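Local coordinates for Ras-interacting protein 1 (Homo sapiens, PDB 5KHO) that regulates GTPase signalling, cell architecture and adhesion in the vasculature, and is required for endothelial morphogenesis and blood vessel formation, here represented by its Ras-associating domain, at residues B[19-24]-B[122-126]; B[43-48]-B[70-75]; B[78-82]-B[117-121]; B[30-36]-B[49-54]. All coordinates share one frame; numbering follows the deposited sequence.

The four contacts illustrate how a ubiquitin-like Ras-associating domain joins one helix to a mixed sheet. Contacts 1 and 3 are strand pairings that share strand 120-127: contact 1 is the parallel pair near the chain's centre, contact 3 the antiparallel pair with strand 73-80, out at the subunit interface. Contacts 2 and 4 both use helix 43-54, packed on the start of strand 73-80 and on strand 30-36, the edge strand within this chain. Contact 4 is mostly buried, the others partly. Backbone bonds cross the sheet contacts, where arginines lie over aromatic rings. The helix contacts depend on side chains, aliphatic with a surface ion pair in contact 2, and tyrosine, lysine and arginine beside a partner protein in contact 4.

Contact 1: residues B[19-24]-B[122-126]; sequences LKIFGA and RFELR
The parallel pairing of first and last strands, a hallmark of the ubiquitin-like fold, is made here where Phe22 lies between Phe123 and Leu125 in the ladder. Its N gives a hydrogen bond to Phe123 O (2.7 Å), and its O accepts one from Leu125 N (2.8 Å, 171° at the hydrogen), so one residue of strand 18-22 supplies both bonds. On the face carrying Phe22 and Glu124, the side chain of Arg122 crosses the Phe22 ring at about a right angle. Arg122 CD stands over the centre of that ring, 3.6 Å from the centroid, as a CH-pi contact, and the guanidinium continues past the CG and CD2 rim of the ring, its plane 21° from that of the phenyl. The extended Arg122 chain leaves its backbone with CG between N and the carbonyl carbon (chi1 74°), which carries it across the phenyl face. Beyond the ring, Arg122 NE and NH1 grip Glu124 OE2 side-on, with NH1 at 2.9 Å from that oxygen. Arg126 NE and NH2 hold Glu124 OE1 from above the carboxylate plane. On the other face, Ile21 CG2 meets Leu125 CB at 3.7 Å, close to Ala50 of helix 43-54. With four N-H groups directed at one carboxylate, Glu124 is probably kept ionised, and the two bonds to Arg122 probably hold its guanidinium against Phe22.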
loop_
_atom_site.group_PDB
_atom_site.type_symbol
_atom_site.label_atom_id
_atom_site.label_comp_id
_atom_site.label_asym_id
_atom_site.label_seq_id
_atom_site.Cartn_x
_atom_site.Cartn_y
_atom_site.Cartn_z
ATOM N N LEU B 19 -7.214 11.382 -10.431
ATOM C CA LEU B 19 -7.641 10.390 -9.454
ATOM C C LEU B 19 -9.142 10.201 -9.537
ATOM O O LEU B 19 -9.881 11.168 -9.367
ATOM C CB LEU B 19 -7.253 10.816 -8.035
ATOM C CG LEU B 19 -5.827 11.265 -7.701
ATOM C CD1 LEU B 19 -5.785 11.761 -6.262
ATOM C CD2 LEU B 19 -4.794 10.165 -7.914
ATOM N N LYS B 20 -9.575 8.965 -9.820
ATOM C CA LYS B 20 -10.987 8.566 -9.689
ATOM C C LYS B 20 -11.383 8.564 -8.204
ATOM O O LYS B 20 -10.819 7.810 -7.421
ATOM C CB LYS B 20 -11.273 7.171 -10.281
ATOM C CG LYS B 20 -10.295 6.604 -11.297
ATOM C CD LYS B 20 -10.777 6.764 -12.718
ATOM C CE LYS B 20 -10.042 5.836 -13.668
ATOM N NZ LYS B 20 -10.700 4.501 -13.760
ATOM N N ILE B 21 -12.327 9.425 -7.828
ATOM C CA ILE B 21 -12.883 9.475 -6.470
ATOM C C ILE B 21 -14.240 8.777 -6.529
ATOM O O ILE B 21 -15.183 9.305 -7.136
ATOM C CB ILE B 21 -13.022 10.939 -5.942
ATOM C CG1 ILE B 21 -11.714 11.467 -5.361
ATOM C CG2 ILE B 21 -13.987 11.029 -4.775
ATOM C CD1 ILE B 21 -10.593 11.688 -6.346
ATOM N N PHE B 22 -14.336 7.588 -5.933
ATOM C CA PHE B 22 -15.558 6.782 -6.059
ATOM C C PHE B 22 -16.631 7.245 -5.103
ATOM O O PHE B 22 -16.388 7.414 -3.907
ATOM C CB PHE B 22 -15.285 5.279 -5.915
ATOM C CG PHE B 22 -14.666 4.659 -7.134
ATOM C CD1 PHE B 22 -13.336 4.951 -7.501
ATOM C CD2 PHE B 22 -15.403 3.786 -7.934
ATOM C CE1 PHE B 22 -12.766 4.384 -8.640
ATOM C CE2 PHE B 22 -14.827 3.207 -9.072
ATOM C CZ PHE B 22 -13.508 3.504 -9.423
ATOM N N GLY B 23 -17.814 7.481 -5.658
ATOM C CA GLY B 23 -18.977 7.919 -4.885
ATOM C C GLY B 23 -19.866 6.739 -4.591
ATOM O O GLY B 23 -20.979 6.639 -5.134
ATOM N N ALA B 24 -19.345 5.839 -3.747
ATOM C CA ALA B 24 -20.048 4.654 -3.253
ATOM C C ALA B 24 -21.337 5.103 -2.556
ATOM O O ALA B 24 -21.350 5.357 -1.345
ATOM C CB ALA B 24 -19.145 3.846 -2.316
ATOM N N ARG B 122 -9.186 1.518 -4.713
ATOM C CA ARG B 122 -9.760 2.753 -5.233
ATOM C C ARG B 122 -9.906 3.802 -4.131
ATOM O O ARG B 122 -9.986 3.449 -2.951
ATOM C CB ARG B 122 -11.113 2.485 -5.910
ATOM C CG ARG B 122 -12.272 2.191 -4.967
ATOM C CD ARG B 122 -13.477 1.656 -5.711
ATOM N NE ARG B 122 -14.649 1.580 -4.838
ATOM C CZ ARG B 122 -15.863 1.183 -5.218
ATOM N NH1 ARG B 122 -16.851 1.172 -4.336
ATOM N NH2 ARG B 122 -16.105 0.794 -6.467
ATOM N N PHE B 123 -9.929 5.078 -4.523
ATOM C CA PHE B 123 -10.261 6.164 -3.613
ATOM C C PHE B 123 -11.774 6.299 -3.496
ATOM O O PHE B 123 -12.476 6.273 -4.500
ATOM C CB PHE B 123 -9.664 7.491 -4.079
ATOM C CG PHE B 123 -8.246 7.712 -3.645
ATOM C CD1 PHE B 123 -7.909 7.759 -2.294
ATOM C CD2 PHE B 123 -7.240 7.905 -4.594
ATOM C CE1 PHE B 123 -6.592 7.967 -1.904
ATOM C CE2 PHE B 123 -5.925 8.119 -4.210
ATOM C CZ PHE B 123 -5.599 8.151 -2.863
ATOM N N GLU B 124 -12.266 6.437 -2.265
ATOM C CA GLU B 124 -13.697 6.607 -1.999
ATOM C C GLU B 124 -14.001 7.928 -1.280
ATOM O O GLU B 124 -13.194 8.410 -0.469
ATOM C CB GLU B 124 -14.253 5.412 -1.214
ATOM C CG GLU B 124 -14.402 4.130 -2.041
ATOM C CD GLU B 124 -14.949 2.929 -1.258
ATOM O OE1 GLU B 124 -14.861 2.894 -0.008
ATOM O OE2 GLU B 124 -15.463 1.991 -1.906
ATOM N N LEU B 125 -15.149 8.524 -1.610
ATOM C CA LEU B 125 -15.651 9.670 -0.864
ATOM C C LEU B 125 -16.755 9.195 0.060
ATOM O O LEU B 125 -17.771 8.667 -0.401
ATOM C CB LEU B 125 -16.201 10.740 -1.794
ATOM C CG LEU B 125 -16.002 12.227 -1.473
ATOM C CD1 LEU B 125 -17.273 12.974 -1.851
ATOM C CD2 LEU B 125 -15.598 12.535 -0.038
ATOM N N ARG B 126 -16.546 9.363 1.362
ATOM C CA ARG B 126 -17.502 8.889 2.363
ATOM C C ARG B 126 -17.786 9.912 3.456
ATOM O O ARG B 126 -16.958 10.795 3.726
ATOM C CB ARG B 126 -17.006 7.591 3.002
ATOM C CG ARG B 126 -17.173 6.350 2.139
ATOM C CD ARG B 126 -16.697 5.140 2.912
ATOM N NE ARG B 126 -16.565 3.960 2.069
ATOM C CZ ARG B 126 -17.539 3.090 1.829
ATOM N NH1 ARG B 126 -18.751 3.261 2.353
ATOM N NH2 ARG B 126 -17.299 2.045 1.050
#

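Contact 2: residues B[43-48]-B[70-75]; sequences ARELVA and VDAFAL
Aliphatic packing comes first, and Val47 is its centre, each of its methyls meeting a different part of the opposing chain. Val47 CG1, anti to the backbone N (chi1 172°), reaches Val70 CG1 at 3.8 Å and also lies near Phe73 CB. Val47 CG2 faces the strand and touches Leu75 CB at 3.8 Å, the two side chains sliding past each other in opposite directions. Leu75 CD2 reaches Leu46 CB (4.1 Å), while Val70 CG2 rests against Ala48 CB (4.0 Å). Pro106 of helix 106-112 touches both Leu46 and Leu75. This is the helix of the ubiquitin-like fold packed across the sheet, here on the start of strand 73-80. Ionic bonding occupies the outer margin. Arg44 bends at chi2 and passes over Val70, its CG 3.8 Å from Val70 CG1, to bring the edge of the guanidinium to Asp71. There Arg44 NH2 donates to the syn lone pair of Asp71 OD1 (2.7 Å, 162° at the hydrogen), with the guanidinium and carboxylate planes 39° apart; further bonds from NE to OD1 and from NH2 to OD2 are weak. The chemistry thus divides by depth: aliphatic groups meet between helix and strand, and a salt bridge resting largely on one good bond ties Asp71, on the exposed margin, to the helix.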
loop_
_atom_site.group_PDB
_atom_site.type_symbol
_atom_site.label_atom_id
_atom_site.label_comp_id
_atom_site.label_asym_id
_atom_site.label_seq_id
_atom_site.Cartn_x
_atom_site.Cartn_y
_atom_site.Cartn_z
ATOM N N ALA B 43 -5.437 16.183 0.775
ATOM C CA ALA B 43 -6.699 15.442 0.894
ATOM C C ALA B 43 -7.913 16.362 1.070
ATOM O O ALA B 43 -8.937 16.145 0.423
ATOM C CB ALA B 43 -6.621 14.443 2.031
ATOM N N ARG B 44 -7.789 17.390 1.922
ATOM C CA ARG B 44 -8.897 18.322 2.207
ATOM C C ARG B 44 -9.284 19.142 0.972
ATOM O O ARG B 44 -10.476 19.352 0.708
ATOM C CB ARG B 44 -8.582 19.241 3.396
ATOM C CG ARG B 44 -9.815 19.644 4.204
ATOM C CD ARG B 44 -9.747 21.088 4.674
ATOM N NE ARG B 44 -10.853 21.438 5.569
ATOM C CZ ARG B 44 -11.286 22.680 5.803
ATOM N NH1 ARG B 44 -10.724 23.726 5.203
ATOM N NH2 ARG B 44 -12.298 22.885 6.640
ATOM N N GLU B 45 -8.273 19.582 0.220
ATOM C CA GLU B 45 -8.477 20.213 -1.078
ATOM C C GLU B 45 -9.288 19.328 -2.021
ATOM O O GLU B 45 -10.189 19.816 -2.705
ATOM C CB GLU B 45 -7.142 20.563 -1.730
ATOM C CG GLU B 45 -6.542 21.883 -1.276
ATOM C CD GLU B 45 -5.104 22.071 -1.735
ATOM O OE1 GLU B 45 -4.611 21.276 -2.570
ATOM O OE2 GLU B 45 -4.458 23.027 -1.254
ATOM N N LEU B 46 -8.978 18.034 -2.047
ATOM C CA LEU B 46 -9.669 17.113 -2.948
ATOM C C LEU B 46 -11.064 16.721 -2.468
ATOM O O LEU B 46 -11.934 16.465 -3.296
ATOM C CB LEU B 46 -8.814 15.881 -3.276
ATOM C CG LEU B 46 -7.449 16.086 -3.950
ATOM C CD1 LEU B 46 -6.927 14.727 -4.368
ATOM C CD2 LEU B 46 -7.468 17.026 -5.154
ATOM N N VAL B 47 -11.277 16.690 -1.150
ATOM C CA VAL B 47 -12.614 16.464 -0.576
ATOM C C VAL B 47 -13.537 17.613 -0.998
ATOM O O VAL B 47 -14.672 17.380 -1.446
ATOM C CB VAL B 47 -12.579 16.259 0.966
ATOM C CG1 VAL B 47 -13.977 16.227 1.565
ATOM C CG2 VAL B 47 -11.873 14.959 1.322
ATOM N N ALA B 48 -13.019 18.837 -0.893
ATOM C CA ALA B 48 -13.729 20.044 -1.326
ATOM C C ALA B 48 -14.137 20.047 -2.812
ATOM O O ALA B 48 -15.286 20.368 -3.116
ATOM C CB ALA B 48 -12.926 21.287 -0.974
ATOM N N VAL B 70 -17.243 20.119 4.316
ATOM C CA VAL B 70 -16.047 19.341 4.003
ATOM C C VAL B 70 -15.653 18.463 5.189
ATOM O O VAL B 70 -15.373 17.274 5.021
ATOM C CB VAL B 70 -14.875 20.288 3.618
ATOM C CG1 VAL B 70 -13.550 19.542 3.469
ATOM C CG2 VAL B 70 -15.199 21.057 2.341
ATOM N N ASP B 71 -15.655 19.056 6.381
ATOM C CA ASP B 71 -15.217 18.384 7.612
ATOM C C ASP B 71 -16.083 17.179 8.019
ATOM O O ASP B 71 -15.688 16.388 8.886
ATOM C CB ASP B 71 -15.104 19.399 8.763
ATOM C CG ASP B 71 -14.131 20.543 8.458
ATOM O OD1 ASP B 71 -13.473 20.534 7.391
ATOM O OD2 ASP B 71 -14.027 21.462 9.297
ATOM N N ALA B 72 -17.246 17.043 7.385
ATOM C CA ALA B 72 -18.136 15.903 7.594
ATOM C C ALA B 72 -17.828 14.732 6.660
ATOM O O ALA B 72 -18.331 13.619 6.869
ATOM C CB ALA B 72 -19.582 16.337 7.434
ATOM N N PHE B 73 -17.016 14.999 5.633
ATOM C CA PHE B 73 -16.629 13.993 4.634
ATOM C C PHE B 73 -15.140 13.633 4.641
ATOM O O PHE B 73 -14.290 14.437 5.045
ATOM C CB PHE B 73 -17.072 14.419 3.236
ATOM C CG PHE B 73 -18.549 14.317 3.015
ATOM C CD1 PHE B 73 -19.124 13.115 2.604
ATOM C CD2 PHE B 73 -19.376 15.422 3.221
ATOM C CE1 PHE B 73 -20.494 13.018 2.404
ATOM C CE2 PHE B 73 -20.747 15.329 3.017
ATOM C CZ PHE B 73 -21.307 14.128 2.613
ATOM N N ALA B 74 -14.853 12.424 4.159
ATOM C CA ALA B 74 -13.533 11.804 4.251
ATOM C C ALA B 74 -13.058 11.226 2.921
ATOM O O ALA B 74 -13.830 10.612 2.182
ATOM C CB ALA B 74 -13.557 10.711 5.310
ATOM N N LEU B 75 -11.782 11.422 2.624
ATOM C CA LEU B 75 -11.174 10.742 1.491
ATOM C C LEU B 75 -10.522 9.446 1.965
ATOM O O LEU B 75 -9.683 9.450 2.872
ATOM C CB LEU B 75 -10.187 11.651 0.743
ATOM C CG LEU B 75 -9.657 11.206 -0.629
ATOM C CD1 LEU B 75 -10.762 10.783 -1.593
ATOM C CD2 LEU B 75 -8.826 12.325 -1.231
#

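Contact 3: residues B[78-82]-B[117-121]; sequences ALGRP and PGWAR
Arg81 lies flat along the indole of Trp119: their planes are only 6° apart, and the guanidinium and ring centres are 4.6 Å from each other. Bends at chi2 and chi3 fold the arginine back over the ring system. They place Arg81 CD over the five-membered ring, 3.6 Å from its centroid, while Arg81 NH1 lies 3.7 Å from Trp119 CZ2 on the six-membered ring, so methylene and cation share one aromatic face. The indole edge is met by a different residue, Leu79, whose CB comes to 3.9 Å from Trp119 CE3. Farther along, Leu79 and Arg121 lie side by side and point the same way, Leu79 CD2 touching Arg121 CG at 3.8 Å. Between these groups Gly80 and Ala120 form an antiparallel hydrogen-bonded pair. Ala120 N reaches Gly80 O at 2.7 Å, nearly along the C=O axis, and Gly80 N returns a longer bond of 3.2 Å to Ala120 O. Pro82 CG adds a light touch on Ala120 CB. The pairing joins the end of strand 73-80 to the start of strand 120-127, with strand 96-99 on the other side of 73-80. Arg121 runs on, extended, to Asp77 and to the Val109 carbonyl of helix 106-112, and Trp113 of the second subunit packs on both Leu79 and Arg121.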
loop_
_atom_site.group_PDB
_atom_site.type_symbol
_atom_site.label_atom_id
_atom_site.label_comp_id
_atom_site.label_asym_id
_atom_site.label_seq_id
_atom_site.Cartn_x
_atom_site.Cartn_y
_atom_site.Cartn_z
ATOM N N ALA B 78 -9.365 2.796 -0.066
ATOM C CA ALA B 78 -10.122 1.544 0.103
ATOM C C ALA B 78 -9.462 0.344 -0.576
ATOM O O ALA B 78 -8.710 0.506 -1.548
ATOM C CB ALA B 78 -11.543 1.718 -0.404
ATOM N N LEU B 79 -9.752 -0.851 -0.056
ATOM C CA LEU B 79 -9.181 -2.114 -0.544
ATOM C C LEU B 79 -10.182 -3.269 -0.443
ATOM O O LEU B 79 -11.069 -3.263 0.416
ATOM C CB LEU B 79 -7.945 -2.501 0.277
ATOM C CG LEU B 79 -6.793 -1.555 0.586
ATOM C CD1 LEU B 79 -6.085 -2.077 1.814
ATOM C CD2 LEU B 79 -5.829 -1.456 -0.582
ATOM N N GLY B 80 -10.008 -4.272 -1.300
ATOM C CA GLY B 80 -10.801 -5.497 -1.245
ATOM C C GLY B 80 -10.616 -6.350 -2.478
ATOM O O GLY B 80 -9.985 -5.920 -3.446
ATOM N N ARG B 81 -11.151 -7.569 -2.428
ATOM C CA ARG B 81 -11.199 -8.458 -3.584
ATOM C C ARG B 81 -12.186 -7.949 -4.651
ATOM O O ARG B 81 -13.161 -7.266 -4.310
ATOM C CB ARG B 81 -11.566 -9.879 -3.139
ATOM C CG ARG B 81 -10.383 -10.825 -2.964
ATOM C CD ARG B 81 -9.593 -10.590 -1.682
ATOM N NE ARG B 81 -10.044 -11.434 -0.573
ATOM C CZ ARG B 81 -10.780 -11.024 0.463
ATOM N NH1 ARG B 81 -11.182 -9.754 0.574
ATOM N NH2 ARG B 81 -11.119 -11.898 1.403
ATOM N N PRO B 82 -11.923 -8.246 -5.945
ATOM C CA PRO B 82 -12.910 -7.924 -6.983
ATOM C C PRO B 82 -13.761 -9.133 -7.384
ATOM O O PRO B 82 -14.835 -8.965 -7.968
ATOM C CB PRO B 82 -12.043 -7.455 -8.162
ATOM C CG PRO B 82 -10.628 -7.832 -7.820
ATOM C CD PRO B 82 -10.635 -8.630 -6.550
ATOM N N PRO B 117 -1.306 -8.597 -3.446
ATOM C CA PRO B 117 -1.779 -9.352 -4.625
ATOM C C PRO B 117 -3.226 -9.871 -4.559
ATOM O O PRO B 117 -3.695 -10.298 -3.494
ATOM C CB PRO B 117 -0.800 -10.520 -4.696
ATOM C CG PRO B 117 0.468 -9.934 -4.178
ATOM C CD PRO B 117 0.052 -9.023 -3.056
ATOM N N GLY B 118 -3.913 -9.805 -5.703
ATOM C CA GLY B 118 -5.313 -10.231 -5.836
ATOM C C GLY B 118 -6.351 -9.249 -5.306
ATOM O O GLY B 118 -7.557 -9.544 -5.322
ATOM N N TRP B 119 -5.884 -8.084 -4.849
ATOM C CA TRP B 119 -6.740 -7.058 -4.252
ATOM C C TRP B 119 -6.809 -5.807 -5.115
ATOM O O TRP B 119 -5.792 -5.341 -5.641
ATOM C CB TRP B 119 -6.240 -6.689 -2.857
ATOM C CG TRP B 119 -6.488 -7.725 -1.797
ATOM C CD1 TRP B 119 -6.124 -9.048 -1.825
ATOM C CD2 TRP B 119 -7.129 -7.513 -0.533
ATOM N NE1 TRP B 119 -6.511 -9.671 -0.663
ATOM C CE2 TRP B 119 -7.128 -8.758 0.150
ATOM C CE3 TRP B 119 -7.709 -6.395 0.090
ATOM C CZ2 TRP B 119 -7.693 -8.919 1.426
ATOM C CZ3 TRP B 119 -8.275 -6.556 1.362
ATOM C CH2 TRP B 119 -8.260 -7.815 2.013
ATOM N N ALA B 120 -8.025 -5.283 -5.257
ATOM C CA ALA B 120 -8.278 -4.025 -5.944
ATOM C C ALA B 120 -8.168 -2.858 -4.953
ATOM O O ALA B 120 -8.252 -3.058 -3.737
ATOM C CB ALA B 120 -9.643 -4.055 -6.612
ATOM N N ARG B 121 -7.972 -1.650 -5.484
ATOM C CA ARG B 121 -7.785 -0.462 -4.673
ATOM C C ARG B 121 -8.310 0.778 -5.395
ATOM O O ARG B 121 -7.924 1.045 -6.540
ATOM C CB ARG B 121 -6.313 -0.309 -4.348
ATOM C CG ARG B 121 -5.954 0.908 -3.538
ATOM C CD ARG B 121 -4.488 1.223 -3.712
ATOM N NE ARG B 121 -4.031 2.222 -2.754
ATOM C CZ ARG B 121 -2.890 2.900 -2.865
ATOM N NH1 ARG B 121 -2.080 2.695 -3.903
ATOM N NH2 ARG B 121 -2.556 3.791 -1.939
#

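Contact 4: residues B[30-36]-B[49-54]; sequences ANYKSVL and EALERY
Tyr54 OH, which is hydrogen-bonded to Ile21 O on the neighbouring strand 18-22, lies 3.2 Å from Lys33 N, where the last turn of helix 43-54 meets strand 30-36. The lysine chain runs over one face of the tyrosine ring: Lys33 CG stands 3.8 Å from the centroid, offset toward the rim, in a CH-pi contact, and Lys33 CE lies 3.7 Å from Tyr54 CD1. With CG anti to its own carbonyl carbon (chi1 -43°) and the rest of the chain extended, the lysine crosses the ring at a slant. On the way Lys33 CD passes 3.3 Å from Arg53 O, and the ammonium continues to a weak bond with an aromatic side chain of another protein's chain. Ala30 CB touches the same ring obliquely. Arg53 packs against another side of the lysine, its CD 3.7 Å from Lys33 CB. A bend at chi3 (-96°) then turns the guanidinium so that Ser34 O lies over one face. Arg53 NH2 forms a salt bridge with Glu49 OE2 (3.0 Å), the hydrogen bond within it being weak, and that same oxygen also touches Val35 CG1, the glutamate and valine side chains sliding past each other in opposite directions. Ala30, Tyr32 and Lys33 pair antiparallel with a strand of the other protein, continuing the sheet across the interface. The layout is consistent with the way Ras-associating domains engage Ras-family GTPases: an edge strand offered to the partner, with the ubiquitin-like helix packed beside it.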
loop_
_atom_site.group_PDB
_atom_site.type_symbol
_atom_site.label_atom_id
_atom_site.label_comp_id
_atom_site.label_asym_id
_atom_site.label_seq_id
_atom_site.Cartn_x
_atom_site.Cartn_y
_atom_site.Cartn_z
ATOM N N ALA B 30 -24.055 7.422 -10.116
ATOM C CA ALA B 30 -22.648 7.834 -10.140
ATOM C C ALA B 30 -21.690 6.787 -9.577
ATOM O O ALA B 30 -21.688 6.506 -8.377
ATOM C CB ALA B 30 -22.471 9.166 -9.419
ATOM N N ASN B 31 -20.871 6.229 -10.467
ATOM C CA ASN B 31 -19.824 5.278 -10.107
ATOM C C ASN B 31 -18.599 6.002 -9.554
ATOM O O ASN B 31 -18.187 5.762 -8.414
ATOM C CB ASN B 31 -19.457 4.407 -11.314
ATOM C CG ASN B 31 -18.377 3.393 -11.004
ATOM O OD1 ASN B 31 -17.453 3.198 -11.800
ATOM N ND2 ASN B 31 -18.488 2.734 -9.848
ATOM N N TYR B 32 -18.007 6.866 -10.370
ATOM C CA TYR B 32 -16.964 7.767 -9.894
ATOM C C TYR B 32 -16.984 9.084 -10.654
ATOM O O TYR B 32 -17.446 9.147 -11.797
ATOM C CB TYR B 32 -15.577 7.113 -9.973
ATOM C CG TYR B 32 -15.083 6.809 -11.371
ATOM C CD1 TYR B 32 -14.445 7.796 -12.149
ATOM C CD2 TYR B 32 -15.224 5.526 -11.914
ATOM C CE1 TYR B 32 -13.990 7.513 -13.431
ATOM C CE2 TYR B 32 -14.756 5.224 -13.192
ATOM C CZ TYR B 32 -14.140 6.215 -13.947
ATOM O OH TYR B 32 -13.690 5.917 -15.219
ATOM N N LYS B 33 -16.506 10.129 -9.989
ATOM C CA LYS B 33 -16.164 11.391 -10.626
ATOM C C LYS B 33 -14.704 11.656 -10.258
ATOM O O LYS B 33 -14.288 11.397 -9.124
ATOM C CB LYS B 33 -17.082 12.514 -10.141
ATOM C CG LYS B 33 -18.547 12.111 -10.040
ATOM C CD LYS B 33 -19.540 13.238 -10.255
ATOM C CE LYS B 33 -20.934 12.718 -9.943
ATOM N NZ LYS B 33 -22.052 13.531 -10.501
ATOM N N SER B 34 -13.916 12.141 -11.207
ATOM C CA SER B 34 -12.477 12.248 -10.986
ATOM C C SER B 34 -11.936 13.675 -11.003
ATOM O O SER B 34 -12.361 14.501 -11.801
ATOM C CB SER B 34 -11.715 11.353 -11.964
ATOM O OG SER B 34 -11.761 11.852 -13.277
ATOM N N VAL B 35 -10.995 13.942 -10.106
ATOM C CA VAL B 35 -10.378 15.261 -9.966
ATOM C C VAL B 35 -8.903 15.265 -10.415
ATOM O O VAL B 35 -8.246 14.211 -10.452
ATOM C CB VAL B 35 -10.513 15.810 -8.519
ATOM C CG1 VAL B 35 -11.966 16.056 -8.159
ATOM C CG2 VAL B 35 -9.883 14.873 -7.498
ATOM N N LEU B 36 -8.402 16.450 -10.773
ATOM C CA LEU B 36 -6.977 16.639 -11.024
ATOM C C LEU B 36 -6.239 16.793 -9.708
ATOM O O LEU B 36 -6.698 17.505 -8.810
ATOM C CB LEU B 36 -6.737 17.863 -11.907
ATOM C CG LEU B 36 -6.821 17.605 -13.415
ATOM C CD1 LEU B 36 -7.424 18.803 -14.130
ATOM C CD2 LEU B 36 -5.467 17.225 -14.009
ATOM N N GLU B 49 -13.219 19.675 -3.714
ATOM C CA GLU B 49 -13.516 19.601 -5.159
ATOM C C GLU B 49 -14.417 18.425 -5.514
ATOM O O GLU B 49 -15.203 18.520 -6.460
ATOM C CB GLU B 49 -12.243 19.543 -6.016
ATOM C CG GLU B 49 -12.457 19.988 -7.467
ATOM C CD GLU B 49 -11.329 19.597 -8.416
ATOM O OE1 GLU B 49 -10.142 19.819 -8.086
ATOM O OE2 GLU B 49 -11.629 19.082 -9.517
ATOM N N ALA B 50 -14.290 17.327 -4.764
ATOM C CA ALA B 50 -15.115 16.134 -4.973
ATOM C C ALA B 50 -16.579 16.399 -4.627
ATOM O O ALA B 50 -17.466 16.021 -5.400
ATOM C CB ALA B 50 -14.578 14.941 -4.185
ATOM N N LEU B 51 -16.824 17.054 -3.485
ATOM C CA LEU B 51 -18.193 17.377 -3.044
ATOM C C LEU B 51 -18.890 18.363 -3.980
ATOM O O LEU B 51 -20.088 18.236 -4.258
ATOM C CB LEU B 51 -18.204 17.915 -1.612
ATOM C CG LEU B 51 -18.010 16.913 -0.477
ATOM C CD1 LEU B 51 -17.794 17.665 0.829
ATOM C CD2 LEU B 51 -19.176 15.944 -0.371
ATOM N N GLU B 52 -18.113 19.332 -4.461
ATOM C CA GLU B 52 -18.548 20.280 -5.473
ATOM C C GLU B 52 -19.019 19.533 -6.721
ATOM O O GLU B 52 -20.088 19.834 -7.256
ATOM C CB GLU B 52 -17.407 21.240 -5.810
ATOM C CG GLU B 52 -17.820 22.698 -5.874
ATOM C CD GLU B 52 -16.641 23.649 -6.008
ATOM O OE1 GLU B 52 -15.507 23.291 -5.612
ATOM O OE2 GLU B 52 -16.849 24.775 -6.512
ATOM N N ARG B 53 -18.228 18.544 -7.144
ATOM C CA ARG B 53 -18.491 17.746 -8.342
ATOM C C ARG B 53 -19.589 16.699 -8.115
ATOM O O ARG B 53 -20.204 16.228 -9.070
ATOM C CB ARG B 53 -17.185 17.121 -8.863
ATOM C CG ARG B 53 -17.317 16.287 -10.129
ATOM C CD ARG B 53 -15.974 15.960 -10.755
ATOM N NE ARG B 53 -15.638 16.906 -11.817
ATOM C CZ ARG B 53 -14.846 17.960 -11.665
ATOM N NH1 ARG B 53 -14.611 18.749 -12.699
ATOM N NH2 ARG B 53 -14.286 18.220 -10.489
ATOM N N TYR B 54 -19.844 16.347 -6.859
ATOM C CA TYR B 54 -20.982 15.483 -6.527
ATOM C C TYR B 54 -22.266 16.271 -6.268
ATOM O O TYR B 54 -23.362 15.701 -6.285
ATOM C CB TYR B 54 -20.645 14.542 -5.361
ATOM C CG TYR B 54 -19.980 13.281 -5.832
ATOM C CD1 TYR B 54 -20.736 12.202 -6.277
ATOM C CD2 TYR B 54 -18.591 13.173 -5.865
ATOM C CE1 TYR B 54 -20.126 11.039 -6.731
ATOM C CE2 TYR B 54 -17.970 12.018 -6.315
ATOM C CZ TYR B 54 -18.743 10.956 -6.743
ATOM O OH TYR B 54 -18.141 9.813 -7.204
#